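Local coordinates for protein periplasmic beta-glucosidase (Pseudomonas aeruginosa, PDB 6R5T) that probably hydrolyses terminal, non-reducing beta-D-glucosyl residues with release of beta-D-glucose, as a periplasmic member of glycoside hydrolase family 3, at residues P89-L94 and E140-D145; M126-R131 and A179-A184; R188-V193 and H485-R490; G228-A233 and K260-H265; T491-P496 and N519-S524. The protein carries 1 engineered substitution. All coordinates share one frame; numbering follows the deposited sequence. Where two conformers were deposited one is given.

Contacts 1, 2 and 4 lie in the N-terminal family 3 domain, whose eight-stranded parallel sheet carries them on the loops that follow its strands. Contacts 1 and 2 cross along the chain, their centres about 12 Å apart, and touch where G143 meets T130. Contact 3 comes next and joins the two large domains, about 11 Å (centre to centre) from contact 2; Y181 and D189 link the two. Contact 4, nested within the loop that contact 3 closes, touches the second subunit. Contact 5 lies in the C-terminal domain, with R521 reaching S488 of contact 3. Contacts 1 and 2 thus supply second-shell packing; contact 3 brings E486 to the sugar pocket at the domain boundary.

Contact 1. Residues P89-L94 and E140-D145; sequences PISLGL and EGFGED
The first turn of helix 91-95 runs up against an irregular loop, joining the excursions after barrel strands 75-78 and 121-122 of the N-terminal TIM-barrel-type domain: S91 CA lies 5.2 Å from E140 CA, and L92 CA 4.8 Å from F142 CA. G143, with phi 102° and psi -153°, takes a conformation that suits glycine. The carbonyl oxygens of E140 and G141 both point at S91, whose CB is 3.2 Å from G141 O. The S91 hydroxyl stands anti to its carbonyl carbon, and two waters join OG to E140 O; the shorter bridge has its water 2.7 Å from E140 O. At the edge of the F142 ring S91 O lies near its plane, 3.5 Å from CD1, while the ring also packs on helix 146-161. L92, with CG anti to the backbone N (chi1 -173°), lays CD1 alongside the backbone of G143, 3.7 Å from its N. The E140 CB points away from the helix, and its carboxylate forms a salt bridge with R137, which hydrogen-bonds the bound glucose. The solvent-bridged joint thus carries a second-shell residue, whose negative charge probably balances and orients the R137 guanidinium beside the sugar.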
# COMPACT_ATOMS: atom_id res chain seq x y z
N PRO A 89 -25.68 9.11 11.79
CA PRO A 89 -24.76 8.11 11.24
C PRO A 89 -23.32 8.59 11.32
O PRO A 89 -23.05 9.78 11.29
CB PRO A 89 -25.16 8.01 9.76
CG PRO A 89 -26.64 8.40 9.78
CD PRO A 89 -26.74 9.45 10.86
N ILE A 90 -22.41 7.62 11.34
CA ILE A 90 -20.99 7.90 11.12
C ILE A 90 -20.80 8.69 9.86
O ILE A 90 -21.60 8.62 8.91
CB ILE A 90 -20.15 6.61 11.19
CG1 ILE A 90 -20.64 5.56 10.18
CG2 ILE A 90 -20.14 6.05 12.57
CD1 ILE A 90 -19.61 4.52 9.83
N SER A 91 -19.71 9.46 9.79
CA SER A 91 -19.43 10.33 8.63
C SER A 91 -19.47 9.55 7.32
O SER A 91 -19.92 10.08 6.33
CB SER A 91 -18.12 11.06 8.80
OG SER A 91 -18.23 11.94 9.89
N LEU A 92 -18.96 8.31 7.30
CA LEU A 92 -18.92 7.60 6.01
C LEU A 92 -20.36 7.37 5.54
O LEU A 92 -20.63 7.38 4.35
CB LEU A 92 -18.10 6.32 6.26
CG LEU A 92 -17.78 5.51 5.03
CD1 LEU A 92 -16.96 6.31 4.05
CD2 LEU A 92 -17.06 4.25 5.51
N GLY A 93 -21.33 7.19 6.44
CA GLY A 93 -22.77 7.07 6.16
C GLY A 93 -23.38 8.41 5.79
O GLY A 93 -24.21 8.51 4.89
N LEU A 94 -23.00 9.49 6.45
CA LEU A 94 -23.47 10.83 6.08
C LEU A 94 -23.04 11.15 4.66
O LEU A 94 -23.81 11.77 3.91
CB LEU A 94 -22.90 11.89 7.03
CG LEU A 94 -23.33 11.80 8.48
CD1 LEU A 94 -22.57 12.78 9.37
CD2 LEU A 94 -24.83 12.10 8.56
N GLU A 140 -14.67 7.63 10.16
CA GLU A 140 -14.72 9.06 10.56
C GLU A 140 -14.65 10.03 9.39
O GLU A 140 -14.96 11.18 9.63
CB GLU A 140 -13.53 9.38 11.45
CG GLU A 140 -13.65 8.69 12.74
CD GLU A 140 -12.34 8.75 13.46
OE1 GLU A 140 -11.82 9.92 13.64
OE2 GLU A 140 -11.83 7.62 13.76
N GLY A 141 -14.30 9.57 8.19
CA GLY A 141 -14.21 10.47 7.04
C GLY A 141 -15.38 10.30 6.09
O GLY A 141 -16.41 9.65 6.45
N PHE A 142 -15.21 10.88 4.92
CA PHE A 142 -16.28 10.96 3.92
C PHE A 142 -15.97 10.10 2.70
O PHE A 142 -16.67 10.22 1.71
CB PHE A 142 -16.53 12.40 3.54
CG PHE A 142 -17.03 13.29 4.63
CD1 PHE A 142 -18.15 12.95 5.37
CD2 PHE A 142 -16.42 14.51 4.87
CE1 PHE A 142 -18.68 13.83 6.32
CE2 PHE A 142 -16.92 15.36 5.86
CZ PHE A 142 -18.06 15.03 6.55
N GLY A 143 -14.96 9.22 2.81
CA GLY A 143 -14.62 8.26 1.75
C GLY A 143 -13.41 8.70 0.96
O GLY A 143 -12.51 9.33 1.54
N GLU A 144 -13.35 8.27 -0.29
CA GLU A 144 -12.09 8.29 -1.03
C GLU A 144 -11.99 9.49 -1.97
O GLU A 144 -10.93 9.64 -2.57
CB GLU A 144 -11.92 7.00 -1.84
CG GLU A 144 -12.80 6.84 -3.08
CD GLU A 144 -12.87 5.40 -3.60
OE1 GLU A 144 -12.70 4.42 -2.80
OE2 GLU A 144 -13.19 5.20 -4.80
N ASP A 145 -13.04 10.27 -2.12
CA ASP A 145 -13.00 11.30 -3.19
C ASP A 145 -12.63 12.70 -2.69
O ASP A 145 -13.26 13.22 -1.76
CB ASP A 145 -14.32 11.40 -3.92
CG ASP A 145 -14.19 12.37 -5.08
OD1 ASP A 145 -13.37 12.13 -6.01
OD2 ASP A 145 -14.95 13.36 -5.04
O HOH W 1 -16.13 11.90 11.96
O HOH W 2 -16.20 14.06 9.15

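Contact 2. Residues M126-R131 and A179-A184; sequences MVDITR and ALYGAA
D128 leaves its loop with CG anti to the carbonyl carbon (chi1 -50°), so that CB faces the backbone of G182 and lies 4.1 Å from G182 N. One bond further, CG is 4.1 Å from CB of Y181. The carboxylate then stands almost perpendicular to the Y181 ring, the planes 88° apart, and OD2 comes to the ring edge, 3.7 Å from CD2. Both carboxylate oxygens are engaged beyond the two segments: OD1 is hydrogen-bonded to Y208 OH and OD2 to H177 ND1. As H177 also binds the glucose through NE2, D128 is a second-shell residue that probably sets the rotation of this imidazole and may polarise it. The two segments are the loops after strands 121-122 and 172-178, neighbours in the parallel sheet of the TIM-barrel-type domain, and the second enters through a cis peptide just ahead of A179. G182, without a side chain, lets its CA approach I129 O to 3.8 Å. Beside it one water accepts weakly from G182 N and donates to I129 O at 2.8 Å, and another takes the N-H of R131 and donates to G182 O. Y181, its CG anti to the backbone N, sends its ring toward the pocket, where H177 and W135 meet it edge-to-face and R137 NH1 is hydrogen-bonded to its hydroxyl.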
# COMPACT_ATOMS: atom_id res chain seq x y z
N MET A 126 -13.46 15.65 10.56
CA MET A 126 -12.37 14.81 10.05
C MET A 126 -12.50 14.72 8.55
O MET A 126 -13.54 14.29 8.08
CB MET A 126 -12.47 13.42 10.71
CG MET A 126 -11.30 12.49 10.40
SD MET A 126 -11.48 11.70 8.81
CE MET A 126 -10.45 10.23 9.06
N VAL A 127 -11.50 15.17 7.82
CA VAL A 127 -11.55 15.30 6.35
C VAL A 127 -10.37 14.61 5.68
O VAL A 127 -10.02 14.99 4.54
CB VAL A 127 -11.64 16.78 5.98
CG1 VAL A 127 -12.86 17.40 6.66
CG2 VAL A 127 -10.40 17.60 6.31
N ASP A 128 -9.83 13.58 6.32
CA ASP A 128 -8.73 12.81 5.73
C ASP A 128 -9.28 11.94 4.60
O ASP A 128 -10.25 11.23 4.82
CB ASP A 128 -8.06 11.96 6.79
CG ASP A 128 -7.67 12.70 8.05
OD1 ASP A 128 -7.17 13.81 7.92
OD2 ASP A 128 -7.84 12.13 9.11
N ILE A 129 -8.68 12.00 3.39
CA ILE A 129 -9.01 11.07 2.29
C ILE A 129 -8.60 9.67 2.72
O ILE A 129 -7.48 9.46 3.22
CB ILE A 129 -8.23 11.54 1.04
CG1 ILE A 129 -8.79 12.88 0.60
CG2 ILE A 129 -8.23 10.54 -0.08
CD1 ILE A 129 -10.20 12.85 0.16
N THR A 130 -9.45 8.69 2.40
CA THR A 130 -9.18 7.28 2.73
C THR A 130 -9.31 6.38 1.49
O THR A 130 -10.38 6.28 0.93
CB THR A 130 -10.07 6.76 3.85
OG1 THR A 130 -11.44 6.92 3.45
CG2 THR A 130 -9.77 7.52 5.13
N ARG A 131 -8.19 5.78 1.11
CA ARG A 131 -8.13 4.81 -0.00
C ARG A 131 -7.81 3.39 0.50
O ARG A 131 -7.78 2.44 -0.36
CB ARG A 131 -7.09 5.24 -1.01
CG ARG A 131 -7.44 6.53 -1.74
CD ARG A 131 -6.33 6.95 -2.68
NE ARG A 131 -6.79 8.06 -3.51
CZ ARG A 131 -6.01 8.78 -4.29
NH1 ARG A 131 -4.71 8.49 -4.40
NH2 ARG A 131 -6.54 9.73 -5.02
N ALA A 179 -1.75 16.43 8.63
CA ALA A 179 -2.38 16.06 7.36
C ALA A 179 -1.98 14.64 6.99
O ALA A 179 -0.95 14.14 7.43
CB ALA A 179 -1.93 17.01 6.26
N LEU A 180 -2.79 14.07 6.07
CA LEU A 180 -2.50 12.84 5.31
C LEU A 180 -2.68 11.58 6.16
O LEU A 180 -2.24 10.50 5.74
CB LEU A 180 -1.07 12.85 4.74
CG LEU A 180 -0.58 14.12 4.05
CD1 LEU A 180 0.76 13.85 3.40
CD2 LEU A 180 -1.59 14.66 3.06
N TYR A 181 -3.31 11.71 7.32
CA TYR A 181 -3.34 10.66 8.35
C TYR A 181 -3.94 9.35 7.80
O TYR A 181 -3.49 8.26 8.17
CB TYR A 181 -4.13 11.23 9.52
CG TYR A 181 -4.29 10.36 10.73
CD1 TYR A 181 -3.29 9.58 11.26
CD2 TYR A 181 -5.49 10.41 11.40
CE1 TYR A 181 -3.53 8.78 12.39
CE2 TYR A 181 -5.73 9.70 12.54
CZ TYR A 181 -4.75 8.85 13.02
OH TYR A 181 -5.03 8.11 14.15
N GLY A 182 -4.88 9.45 6.90
CA GLY A 182 -5.58 8.28 6.35
C GLY A 182 -4.78 7.51 5.31
O GLY A 182 -5.27 6.48 4.80
N ALA A 183 -3.58 8.00 4.92
CA ALA A 183 -2.69 7.25 4.00
C ALA A 183 -1.69 6.36 4.73
O ALA A 183 -0.69 5.90 4.10
CB ALA A 183 -2.03 8.24 3.04
N ALA A 184 -1.91 6.09 6.01
CA ALA A 184 -1.03 5.23 6.80
C ALA A 184 -0.64 3.98 6.03
O ALA A 184 -1.52 3.22 5.57
CB ALA A 184 -1.73 4.83 8.08
O HOH W 3 -5.61 11.06 4.54
O HOH W 4 -5.52 6.62 1.84

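Contact 3. Residues R188-V193 and H485-R490; sequences RDYNTV and HEASSR. With BGC (beta-D-glucopyranose), chain C; GAL (beta-D-galactopyranose), chain B.
Y190 OH donates to E486 OE2 over only 2.5 Å, the tyrosine ring and the carboxylate turned 74° apart and the hydroxyl sitting 27° above the carboxylate plane. E486 is extended, with CG anti to the backbone N, and this carries its tip to the sugars: OE2 accepts from O6 of the glucose at 2.7 Å and OE1 from O6 of the galactose at 2.9 Å. A salt bridge to R585 of the second subunit adds a further partner to OE2. The second strong link is a nearly straight bond, 160° at the hydrogen, from A487 N to the anti lone pair of D189 OD2, 2.8 Å long. D189 OD1 meanwhile is hydrogen-bonded to W135 NE1. A weak bond of 3.2 Å from D189 N to S489 OG completes the polar set; that hydroxyl also bonds G187 O. Both segments form type II beta turns, 188-191 and 485-488, with Y190 and A487 in the third position at positive phi. Packing follows: the CB of A487 is 4.1 Å from CE2 of Y190, and CG of D189 lies over one face of the same ring, offset toward its rim. Together the turns hold E486 at the glycan pocket, at the boundary of the two family 3 domains, where the second subunit also reaches it.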
# COMPACT_ATOMS: atom_id res chain seq x y z
N ARG A 188 -2.30 0.57 8.93
CA ARG A 188 -2.04 0.48 10.37
C ARG A 188 -2.13 1.88 10.94
O ARG A 188 -1.47 2.81 10.47
CB ARG A 188 -0.66 -0.14 10.68
CG ARG A 188 -0.58 -1.58 10.17
CD ARG A 188 0.71 -2.28 10.49
NE ARG A 188 1.90 -1.86 9.74
CZ ARG A 188 2.32 -2.37 8.55
NH1 ARG A 188 1.64 -3.24 7.84
NH2 ARG A 188 3.49 -1.99 8.06
N ASP A 189 -2.94 2.06 11.98
CA ASP A 189 -3.11 3.41 12.52
C ASP A 189 -1.75 3.96 12.98
O ASP A 189 -0.84 3.21 13.43
CB ASP A 189 -4.18 3.43 13.61
CG ASP A 189 -4.85 4.80 13.76
OD1 ASP A 189 -4.42 5.79 13.09
OD2 ASP A 189 -5.87 4.86 14.51
N TYR A 190 -1.60 5.27 12.84
CA TYR A 190 -0.43 6.05 13.27
C TYR A 190 0.79 5.78 12.37
O TYR A 190 1.83 6.41 12.59
CB TYR A 190 -0.06 5.70 14.70
CG TYR A 190 -1.20 5.57 15.66
CD1 TYR A 190 -2.13 6.61 15.85
CD2 TYR A 190 -1.33 4.41 16.40
CE1 TYR A 190 -3.12 6.47 16.80
CE2 TYR A 190 -2.33 4.27 17.35
CZ TYR A 190 -3.24 5.29 17.52
OH TYR A 190 -4.21 5.19 18.51
N ASN A 191 0.64 4.97 11.33
CA ASN A 191 1.85 4.53 10.61
C ASN A 191 2.26 5.58 9.58
O ASN A 191 1.50 6.50 9.19
CB ASN A 191 1.66 3.17 9.94
CG ASN A 191 2.96 2.47 9.61
OD1 ASN A 191 4.01 2.78 10.19
ND2 ASN A 191 2.90 1.51 8.69
N THR A 192 3.50 5.42 9.19
CA THR A 192 4.19 6.20 8.16
C THR A 192 3.32 6.57 6.97
O THR A 192 2.64 5.70 6.41
CB THR A 192 5.32 5.31 7.64
OG1 THR A 192 6.12 5.00 8.79
CG2 THR A 192 6.15 5.97 6.57
N VAL A 193 3.41 7.82 6.53
CA VAL A 193 2.79 8.29 5.29
C VAL A 193 3.87 8.81 4.40
O VAL A 193 4.69 9.66 4.82
CB VAL A 193 1.68 9.33 5.51
CG1 VAL A 193 1.16 9.87 4.19
CG2 VAL A 193 0.54 8.75 6.35
N HIS A 485 -12.57 1.77 14.62
CA HIS A 485 -12.32 2.87 15.55
C HIS A 485 -10.81 3.17 15.53
O HIS A 485 -10.04 2.50 14.81
CB HIS A 485 -13.09 2.49 16.81
CG HIS A 485 -12.33 2.46 18.06
ND1 HIS A 485 -11.70 1.34 18.48
CD2 HIS A 485 -12.01 3.44 18.92
CE1 HIS A 485 -11.05 1.61 19.59
NE2 HIS A 485 -11.22 2.89 19.88
N GLU A 486 -10.41 4.17 16.27
CA GLU A 486 -8.96 4.43 16.39
C GLU A 486 -8.22 3.14 16.74
O GLU A 486 -8.63 2.38 17.67
CB GLU A 486 -8.73 5.50 17.43
CG GLU A 486 -7.27 5.74 17.69
CD GLU A 486 -6.96 6.78 18.73
OE1 GLU A 486 -7.95 7.31 19.33
OE2 GLU A 486 -5.75 7.16 18.88
N ALA A 487 -7.07 2.94 16.10
CA ALA A 487 -6.11 1.81 16.30
C ALA A 487 -6.70 0.46 15.86
O ALA A 487 -5.86 -0.49 15.77
CB ALA A 487 -5.59 1.76 17.69
N SER A 488 -7.96 0.31 15.40
CA SER A 488 -8.54 -1.01 15.08
C SER A 488 -8.34 -1.35 13.59
O SER A 488 -9.30 -1.45 12.86
CB SER A 488 -10.00 -1.06 15.43
OG SER A 488 -10.21 -0.74 16.79
N SER A 489 -7.10 -1.46 13.16
CA SER A 489 -6.83 -1.80 11.76
C SER A 489 -7.10 -3.29 11.58
O SER A 489 -6.78 -4.10 12.45
CB SER A 489 -5.45 -1.42 11.42
OG SER A 489 -5.31 -0.03 11.59
N ARG A 490 -7.67 -3.63 10.45
CA ARG A 490 -8.06 -5.02 10.11
C ARG A 490 -7.20 -5.56 8.99
O ARG A 490 -6.94 -4.87 8.02
CB ARG A 490 -9.51 -5.08 9.65
CG ARG A 490 -10.50 -5.10 10.78
CD ARG A 490 -11.94 -5.38 10.40
NE ARG A 490 -12.19 -6.80 10.31
CZ ARG A 490 -13.21 -7.34 9.63
NH1 ARG A 490 -14.12 -6.57 9.05
NH2 ARG A 490 -13.35 -8.65 9.57
C2 BGC C . -9.35 13.40 18.65
C3 BGC C . -8.51 13.48 19.94
C4 BGC C . -8.07 12.03 20.26
C5 BGC C . -7.22 11.55 19.07
C6 BGC C . -6.77 10.12 19.20
C1 BGC C . -8.50 12.77 17.54
O1 BGC C . -9.38 12.63 16.47
O2 BGC C . -9.83 14.65 18.18
O3 BGC C . -9.35 13.96 21.01
O4 BGC C . -7.28 12.06 21.45
O5 BGC C . -8.05 11.48 17.94
O6 BGC C . -5.95 9.76 18.08
C1 GAL B . -7.75 11.28 22.55
C2 GAL B . -9.12 11.75 23.07
C3 GAL B . -9.49 10.90 24.29
C4 GAL B . -9.50 9.42 23.85
C5 GAL B . -8.14 9.07 23.23
C6 GAL B . -8.12 7.66 22.65
O2 GAL B . -9.04 13.13 23.42
O3 GAL B . -10.80 11.30 24.72
O4 GAL B . -10.56 9.33 22.86
O5 GAL B . -7.82 9.94 22.09
O6 GAL B . -6.84 7.43 22.02

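Contact 4. Residues G228-A233 and K260-H265; sequences GVPATA and KELIKH
P230 lays its CG on the face of the H265 imidazole, 3.7 Å from the ring centroid and 21° off its normal, a CH-pi contact displaced toward the rim beside CG of H265. Next to it L262 drives CD2 into a small apolar notch: P230 CB at 3.5 Å, A233 CB at 3.8 Å and T232 CB at 4.2 Å. Its CG is anti to the carbonyl carbon with chi2 near 174°, which brings this methyl to the front, while CD1 reaches A233 only at 4.1 Å from its CB. The contact is apolar apart from the imidazole, and the nearest CA atoms, those of P230 and L262, stay 7.2 Å apart. The imidazole is held in position by its own NE2, hydrogen-bonded to the carbonyl of L223, a residue of the glycan pocket. A233 N bonds back to P230 O, so that the 3-10 turn after the strand presents T232 and A233 on the side of L262. Helix 271-281 packs on T232, A233 and L262, and outside the contact E261 forms a salt bridge with R585 of the second subunit, whose S667 is hydrogen-bonded to H265 O. The contact joins the short antiparallel hairpin 225-226/229-230 to the chain just after helix 258-261, linking the excursions that follow neighbouring barrel strands 218-221 and 251-253.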
# COMPACT_ATOMS: atom_id res chain seq x y z
N GLY A 228 8.75 11.38 6.26
CA GLY A 228 9.78 11.29 7.28
C GLY A 228 9.64 12.26 8.42
O GLY A 228 10.33 12.04 9.44
N VAL A 229 8.85 13.30 8.27
CA VAL A 229 8.75 14.36 9.31
C VAL A 229 7.38 14.29 9.96
O VAL A 229 6.40 14.62 9.33
CB VAL A 229 9.04 15.75 8.73
CG1 VAL A 229 9.04 16.79 9.85
CG2 VAL A 229 10.38 15.74 8.03
N PRO A 230 7.32 13.96 11.26
CA PRO A 230 6.05 14.05 11.99
C PRO A 230 5.37 15.40 11.74
O PRO A 230 6.02 16.46 11.82
CB PRO A 230 6.46 13.90 13.46
CG PRO A 230 7.73 13.11 13.40
CD PRO A 230 8.41 13.58 12.14
N ALA A 231 4.07 15.39 11.53
CA ALA A 231 3.29 16.61 11.30
C ALA A 231 3.55 17.62 12.44
O ALA A 231 3.65 18.82 12.16
CB ALA A 231 1.84 16.27 11.16
N THR A 232 3.65 17.12 13.65
CA THR A 232 3.81 17.96 14.87
C THR A 232 5.12 18.73 14.80
O THR A 232 5.20 19.78 15.49
CB THR A 232 3.70 17.07 16.09
OG1 THR A 232 2.46 16.38 16.00
CG2 THR A 232 3.76 17.85 17.40
N ALA A 233 6.13 18.25 14.06
CA ALA A 233 7.44 18.95 13.94
C ALA A 233 7.68 19.48 12.54
O ALA A 233 8.85 19.73 12.19
CB ALA A 233 8.55 18.02 14.31
N LYS A 260 5.24 14.97 22.90
CA LYS A 260 6.13 13.97 23.51
C LYS A 260 6.44 12.82 22.56
O LYS A 260 7.56 12.27 22.59
CB LYS A 260 5.44 13.51 24.79
CG LYS A 260 6.27 12.56 25.61
CD LYS A 260 5.61 12.22 26.95
CE LYS A 260 6.47 11.24 27.71
NZ LYS A 260 5.91 10.93 29.05
N GLU A 261 5.49 12.44 21.69
CA GLU A 261 5.70 11.35 20.71
C GLU A 261 6.83 11.67 19.72
O GLU A 261 7.32 10.76 19.05
CB GLU A 261 4.43 10.99 19.93
CG GLU A 261 3.39 10.29 20.78
CD GLU A 261 2.09 9.96 20.04
OE1 GLU A 261 2.09 9.91 18.80
OE2 GLU A 261 1.06 9.78 20.74
N LEU A 262 7.24 12.92 19.58
CA LEU A 262 8.45 13.20 18.73
C LEU A 262 9.67 12.42 19.17
O LEU A 262 10.55 12.15 18.35
CB LEU A 262 8.73 14.70 18.69
CG LEU A 262 7.63 15.53 18.07
CD1 LEU A 262 7.92 17.03 18.19
CD2 LEU A 262 7.41 15.18 16.60
N ILE A 263 9.73 12.00 20.44
CA ILE A 263 10.86 11.17 20.90
C ILE A 263 10.76 9.77 20.27
O ILE A 263 11.75 9.23 19.77
CB ILE A 263 10.87 11.14 22.43
CG1 ILE A 263 11.09 12.55 22.98
CG2 ILE A 263 11.92 10.15 22.89
CD1 ILE A 263 10.81 12.65 24.47
N LYS A 264 9.59 9.16 20.33
CA LYS A 264 9.38 7.83 19.73
C LYS A 264 9.60 7.88 18.22
O LYS A 264 10.12 6.90 17.66
CB LYS A 264 8.03 7.26 20.15
CG LYS A 264 8.07 6.85 21.63
CD LYS A 264 6.89 6.09 22.02
CE LYS A 264 6.90 5.56 23.44
NZ LYS A 264 5.67 4.75 23.64
N HIS A 265 9.18 8.95 17.56
CA HIS A 265 9.46 9.11 16.12
C HIS A 265 10.96 9.24 15.83
O HIS A 265 11.36 9.11 14.65
CB HIS A 265 8.77 10.34 15.57
CG HIS A 265 7.32 10.18 15.30
ND1 HIS A 265 6.85 9.40 14.27
CD2 HIS A 265 6.24 10.80 15.82
CE1 HIS A 265 5.52 9.57 14.21
NE2 HIS A 265 5.14 10.39 15.13

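Contact 5. Residues T491-P496 and N519-S524; sequences TDLRIP and NGRPLS
An Asx turn, backed by a salt bridge, shapes the 491-496 loop where it meets 519-524 in the C-terminal domain. D492 OD1 accepts R494 N, and the bent R494 side chain folds back to grip the carboxylate side-on, NE to OD1 at 3.0 Å and NH2 to OD2, with OD1 thus taking two donors. Across the contact S524 N donates to L493 O over 2.8 Å at 159°; the donor stands well above the carbonyl plane, 61° out of it, and L523 CA adds a CA-H...O approach to L493 O at 3.1 Å. One water bridges the next pair, accepting from I495 N and donating to S524 O at 2.7 Å. The loops follow strands 472-478 and 513-518, adjacent and parallel in the mixed sheet of this domain, and each leads into a helix. L493, its CG anti to the carbonyl carbon, crosses R521 at about a right angle, CD2 lying 3.8 Å from R521 CD. That arginine forms a salt bridge with E479 and donates to the backbone carbonyls of A133, R134 and S488, reaching the N-terminal domain. P522 O, covered here with L493 CD2 4.1 Å away, has no hydrogen-bonding partner. I495 CG1 packs on L523 CD1 at 4.2 Å, while in the conformer described S524 OG, between its N and carbonyl carbon, crowds CG of R494 at 2.9 Å.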
# COMPACT_ATOMS: atom_id res chain seq x y z
N THR A 491 -6.85 -6.85 9.07
CA THR A 491 -6.20 -7.61 8.00
C THR A 491 -7.20 -8.38 7.15
O THR A 491 -6.76 -9.00 6.20
CB THR A 491 -5.18 -8.61 8.55
OG1 THR A 491 -5.88 -9.58 9.36
CG2 THR A 491 -4.14 -7.91 9.40
N ASP A 492 -8.48 -8.41 7.50
CA ASP A 492 -9.54 -9.18 6.83
C ASP A 492 -10.68 -8.17 6.66
O ASP A 492 -11.00 -7.54 7.65
CB ASP A 492 -9.91 -10.36 7.71
CG ASP A 492 -10.98 -11.31 7.21
OD1 ASP A 492 -11.57 -11.03 6.19
OD2 ASP A 492 -11.26 -12.32 7.93
N LEU A 493 -11.25 -8.02 5.48
CA LEU A 493 -12.37 -7.07 5.28
C LEU A 493 -13.71 -7.81 5.22
O LEU A 493 -14.72 -7.14 4.98
CB LEU A 493 -12.17 -6.25 4.01
CG LEU A 493 -10.88 -5.42 3.98
CD1 LEU A 493 -10.78 -4.81 2.62
CD2 LEU A 493 -10.87 -4.36 5.08
N ARG A 494 -13.73 -9.10 5.47
CA ARG A 494 -15.01 -9.84 5.44
C ARG A 494 -15.84 -9.57 6.70
O ARG A 494 -15.35 -9.12 7.74
CB ARG A 494 -14.75 -11.34 5.30
CG ARG A 494 -14.18 -11.73 3.96
CD ARG A 494 -13.74 -13.16 3.88
NE ARG A 494 -12.72 -13.43 4.88
CZ ARG A 494 -12.19 -14.62 5.15
NH1 ARG A 494 -12.53 -15.67 4.43
NH2 ARG A 494 -11.32 -14.75 6.13
N ILE A 495 -17.11 -9.94 6.60
CA ILE A 495 -17.90 -10.10 7.83
C ILE A 495 -17.14 -11.10 8.69
O ILE A 495 -16.57 -12.08 8.21
CB ILE A 495 -19.31 -10.58 7.43
CG1 ILE A 495 -20.09 -9.51 6.67
CG2 ILE A 495 -20.08 -11.10 8.62
CD1 ILE A 495 -21.43 -9.96 6.10
N PRO A 496 -17.13 -10.92 10.02
CA PRO A 496 -16.47 -11.90 10.87
C PRO A 496 -16.92 -13.35 10.62
O PRO A 496 -18.10 -13.59 10.37
CB PRO A 496 -16.82 -11.46 12.29
CG PRO A 496 -17.01 -9.94 12.12
CD PRO A 496 -17.67 -9.77 10.77
N ASN A 519 -21.28 -1.62 9.81
CA ASN A 519 -19.83 -1.65 9.57
C ASN A 519 -19.34 -0.21 9.45
O ASN A 519 -20.14 0.70 9.11
CB ASN A 519 -19.46 -2.36 8.26
CG ASN A 519 -20.28 -1.96 7.06
OD1 ASN A 519 -21.52 -2.15 7.07
ND2 ASN A 519 -19.65 -1.45 6.01
N GLY A 520 -18.04 -0.03 9.68
CA GLY A 520 -17.45 1.32 9.64
C GLY A 520 -16.45 1.48 8.53
O GLY A 520 -15.76 2.50 8.49
N ARG A 521 -16.36 0.52 7.63
CA ARG A 521 -15.38 0.54 6.53
C ARG A 521 -16.00 -0.30 5.42
O ARG A 521 -16.88 -1.12 5.67
CB ARG A 521 -14.07 -0.12 6.94
CG ARG A 521 -14.22 -1.55 7.46
CD ARG A 521 -12.95 -2.37 7.51
NE ARG A 521 -11.89 -1.78 8.33
CZ ARG A 521 -11.82 -1.77 9.64
NH1 ARG A 521 -10.77 -1.26 10.25
NH2 ARG A 521 -12.80 -2.28 10.36
N PRO A 522 -15.51 -0.16 4.20
CA PRO A 522 -15.84 -1.14 3.17
C PRO A 522 -15.60 -2.58 3.63
O PRO A 522 -14.59 -2.84 4.27
CB PRO A 522 -14.91 -0.78 2.01
CG PRO A 522 -14.66 0.70 2.23
CD PRO A 522 -14.55 0.84 3.73
N LEU A 523 -16.49 -3.49 3.26
CA LEU A 523 -16.34 -4.93 3.54
C LEU A 523 -16.26 -5.69 2.24
O LEU A 523 -16.77 -5.21 1.21
CB LEU A 523 -17.54 -5.49 4.31
CG LEU A 523 -17.84 -4.85 5.67
CD1 LEU A 523 -19.11 -5.45 6.28
CD2 LEU A 523 -16.66 -5.01 6.58
N SER A 524 -15.57 -6.82 2.31
CA SER A 524 -15.50 -7.80 1.20
C SER A 524 -16.75 -8.70 1.27
O SER A 524 -16.90 -9.42 2.29
CB SER A 524 -14.22 -8.57 1.27
OG SER A 524 -14.12 -9.30 2.45
O HOH W 5 -18.05 -11.08 4.13